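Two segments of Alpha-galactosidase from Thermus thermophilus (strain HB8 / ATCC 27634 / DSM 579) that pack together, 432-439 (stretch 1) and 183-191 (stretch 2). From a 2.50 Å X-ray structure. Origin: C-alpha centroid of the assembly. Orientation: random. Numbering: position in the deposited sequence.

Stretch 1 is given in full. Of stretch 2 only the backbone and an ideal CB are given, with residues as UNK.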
# COMPACT_ATOMS: atom_id res chain seq x y z
N ALA E 432 -39.05 0.47 -36.31
CA ALA E 432 -39.63 1.15 -35.17
C ALA E 432 -39.09 2.58 -35.11
O ALA E 432 -38.00 2.86 -35.60
CB ALA E 432 -39.32 0.41 -33.86
N THR E 433 -39.87 3.48 -34.52
CA THR E 433 -39.40 4.82 -34.26
C THR E 433 -40.12 5.38 -33.04
O THR E 433 -41.17 4.88 -32.61
CB THR E 433 -39.61 5.78 -35.45
OG1 THR E 433 -39.10 7.08 -35.11
CG2 THR E 433 -41.08 5.91 -35.79
N SER E 434 -39.52 6.43 -32.48
CA SER E 434 -40.10 7.20 -31.41
C SER E 434 -40.49 8.61 -31.84
O SER E 434 -40.99 9.36 -31.01
CB SER E 434 -39.13 7.28 -30.22
OG SER E 434 -39.11 6.07 -29.48
N ASP E 435 -40.28 8.97 -33.09
CA ASP E 435 -40.51 10.33 -33.58
C ASP E 435 -41.98 10.69 -33.49
O ASP E 435 -42.79 10.12 -34.23
CB ASP E 435 -40.03 10.47 -35.03
CG ASP E 435 -38.50 10.42 -35.16
OD1 ASP E 435 -37.80 10.51 -34.13
OD2 ASP E 435 -38.01 10.29 -36.30
N PRO E 436 -42.39 11.61 -32.62
CA PRO E 436 -43.76 12.12 -32.67
C PRO E 436 -43.98 12.85 -33.99
O PRO E 436 -43.21 13.76 -34.33
CB PRO E 436 -43.83 13.09 -31.48
CG PRO E 436 -42.54 12.95 -30.76
CD PRO E 436 -41.55 12.40 -31.70
N PRO E 437 -45.01 12.46 -34.76
CA PRO E 437 -45.20 13.08 -36.09
C PRO E 437 -45.21 14.60 -36.05
O PRO E 437 -44.70 15.24 -36.97
CB PRO E 437 -46.55 12.50 -36.55
CG PRO E 437 -46.66 11.21 -35.83
CD PRO E 437 -46.03 11.44 -34.47
N SER E 438 -45.73 15.20 -34.98
CA SER E 438 -45.70 16.65 -34.89
C SER E 438 -44.29 17.22 -34.72
O SER E 438 -44.12 18.44 -34.83
CB SER E 438 -46.59 17.12 -33.75
OG SER E 438 -46.17 16.59 -32.51
N TRP E 439 -43.27 16.40 -34.45
CA TRP E 439 -41.90 16.89 -34.41
C TRP E 439 -41.21 16.78 -35.77
O TRP E 439 -40.07 17.26 -35.91
CB TRP E 439 -41.07 16.10 -33.40
CG TRP E 439 -41.42 16.32 -31.97
CD1 TRP E 439 -42.50 17.00 -31.48
CD2 TRP E 439 -40.70 15.83 -30.83
NE1 TRP E 439 -42.49 16.97 -30.12
CE2 TRP E 439 -41.39 16.26 -29.69
CE3 TRP E 439 -39.54 15.08 -30.67
CZ2 TRP E 439 -40.96 15.97 -28.40
CZ3 TRP E 439 -39.11 14.79 -29.39
CH2 TRP E 439 -39.81 15.23 -28.27
N UNK E 183 -53.28 9.94 -32.07
CA UNK E 183 -54.00 10.52 -33.19
C UNK E 183 -53.10 10.72 -34.41
O UNK E 183 -53.43 10.30 -35.52
CB UNK E 183 -54.62 11.86 -32.77
N UNK E 184 -51.95 11.38 -34.21
CA UNK E 184 -51.05 11.61 -35.33
C UNK E 184 -50.39 10.31 -35.80
O UNK E 184 -50.21 10.11 -37.01
CB UNK E 184 -49.98 12.63 -34.94
N UNK E 185 -50.02 9.44 -34.87
CA UNK E 185 -49.33 8.20 -35.23
C UNK E 185 -50.25 7.31 -36.06
O UNK E 185 -49.80 6.59 -36.96
CB UNK E 185 -48.86 7.46 -33.98
N UNK E 186 -51.56 7.36 -35.79
CA UNK E 186 -52.49 6.45 -36.46
C UNK E 186 -52.58 6.70 -37.97
O UNK E 186 -52.99 5.81 -38.72
CB UNK E 186 -53.88 6.58 -35.84
N UNK E 187 -52.18 7.89 -38.43
CA UNK E 187 -52.16 8.17 -39.86
C UNK E 187 -51.06 7.41 -40.60
O UNK E 187 -51.12 7.32 -41.83
CB UNK E 187 -51.99 9.67 -40.09
N UNK E 188 -50.07 6.86 -39.90
CA UNK E 188 -48.93 6.21 -40.53
C UNK E 188 -49.10 4.69 -40.52
O UNK E 188 -49.90 4.14 -39.77
CB UNK E 188 -47.63 6.61 -39.82
N UNK E 189 -48.31 4.01 -41.34
CA UNK E 189 -48.43 2.56 -41.46
C UNK E 189 -47.76 1.82 -40.31
O UNK E 189 -46.92 0.95 -40.54
CB UNK E 189 -47.83 2.10 -42.79
N UNK E 190 -48.10 2.15 -39.07
CA UNK E 190 -47.63 1.40 -37.92
C UNK E 190 -48.60 0.26 -37.61
O UNK E 190 -49.77 0.29 -38.01
CB UNK E 190 -47.47 2.32 -36.71
N UNK E 191 -48.11 -0.73 -36.88
CA UNK E 191 -48.95 -1.82 -36.40
C UNK E 191 -49.06 -1.89 -34.88
O UNK E 191 -49.99 -2.52 -34.39
CB UNK E 191 -48.41 -3.15 -36.93

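Position 183 has helical backbone angles (-53/-52), and nothing of stretch 1 lies within 5.5 Å of its ideal CB. The contact therefore sets no preference; the deposited residue is D183, whose side chain is out of reach of stretch 1.

Position 184 is different. Its CA lies 6.1 Å from the CA of P437, the closest CA pair across the two stretches, and CA-to-CB points toward stretch 1, with the ideal CB 3.7 Å from P437 CG and 5.0 Å from S438 N. A ring this close limits branching at CB, while beyond it the path toward S438 suits a flexible chain, polar or aliphatic. The residue is E184. With chi1 at -51° (m), its CB rests 3.7 Å from P437 CG, and its OE1 comes within 3.6 Å of S438 CB, a contact without a hydrogen bond.

At 185 the backbone is still helical (-65/-32), CA-to-CB points sideways, and the ideal CB is 4.7 Å from P437 CG. The neighbouring ring carbons offer an apolar surface and no donor, so a small or medium aliphatic side chain fits well. V185 is found here, with CG2 3.7 Å from P437 CD.

Positions 186 and 187 have no atom of stretch 1 within 5.5 Å of their ideal CBs. They form the middle of a type I turn from 185 to 188, with phi/psi of -66/-20 and -71/-16, values that many residues accept. The residues are A186 and A187; CA-to-CB of A187 points toward stretch 1, but its CB stops 7.0 Å from P437 CG.

Position 188 closes that turn: its N donates a hydrogen bond to V185 O at 3.0 Å. CA-to-CB points toward stretch 1, yet the ideal CB finds nothing within 5.5 Å, so a long apolar chain, aliphatic or aromatic, is needed to reach the proline. F188, with chi1 at -70° (m), does so: CE1 lies 3.7 Å from P437 CB, which approaches the ring obliquely.

At 189 nothing of stretch 1 lies within 5.5 Å of the ideal CB, so the contact would accept many side chains; the residue is S189, out of reach of stretch 1.

At 190 CA-to-CB again points toward stretch 1, but the ideal CB is 7.4 Å from the methyl carbon T433 CG2. That gap favours a long apolar side chain, such as an aromatic or methionine. F190 spans it with chi1 at -72° (m), bringing CZ 3.4 Å from T433 CG2, which meets the ring at its edge. T433 OG1, meanwhile, accepts a hydrogen bond from D435 N at 3.0 Å.

Position 191 is out of reach, so the contact leaves its identity open; E191 makes no contact with stretch 1.

Stretch 2 (183-191) DEVAAFSFE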
# COMPACT_ATOMS: atom_id res chain seq x y z
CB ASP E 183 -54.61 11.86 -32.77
CG ASP E 183 -56.04 11.99 -33.20
OD1 ASP E 183 -56.63 10.94 -33.54
OD2 ASP E 183 -56.56 13.13 -33.22
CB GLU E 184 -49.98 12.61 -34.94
CG GLU E 184 -50.55 13.86 -34.34
CD GLU E 184 -50.22 15.05 -35.19
OE1 GLU E 184 -49.90 16.12 -34.61
OE2 GLU E 184 -50.26 14.91 -36.43
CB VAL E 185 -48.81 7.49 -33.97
CG1 VAL E 185 -48.42 6.04 -34.28
CG2 VAL E 185 -47.64 8.25 -33.35
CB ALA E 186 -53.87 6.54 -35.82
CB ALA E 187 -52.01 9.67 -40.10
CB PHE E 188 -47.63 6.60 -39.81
CG PHE E 188 -47.22 8.03 -40.03
CD1 PHE E 188 -47.80 9.05 -39.29
CD2 PHE E 188 -46.27 8.35 -41.00
CE1 PHE E 188 -47.42 10.37 -39.50
CE2 PHE E 188 -45.89 9.68 -41.22
CZ PHE E 188 -46.46 10.68 -40.48
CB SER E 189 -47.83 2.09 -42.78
OG SER E 189 -48.63 2.47 -43.88
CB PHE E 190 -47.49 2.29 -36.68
CG PHE E 190 -46.33 3.24 -36.75
CD1 PHE E 190 -45.03 2.77 -36.60
CD2 PHE E 190 -46.54 4.60 -36.97
CE1 PHE E 190 -43.94 3.66 -36.66
CE2 PHE E 190 -45.46 5.49 -37.04
CZ PHE E 190 -44.16 5.03 -36.89
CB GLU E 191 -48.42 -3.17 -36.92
CG GLU E 191 -47.67 -3.02 -38.23
CD GLU E 191 -47.29 -4.35 -38.84
OE1 GLU E 191 -46.08 -4.69 -38.84
OE2 GLU E 191 -48.19 -5.05 -39.33
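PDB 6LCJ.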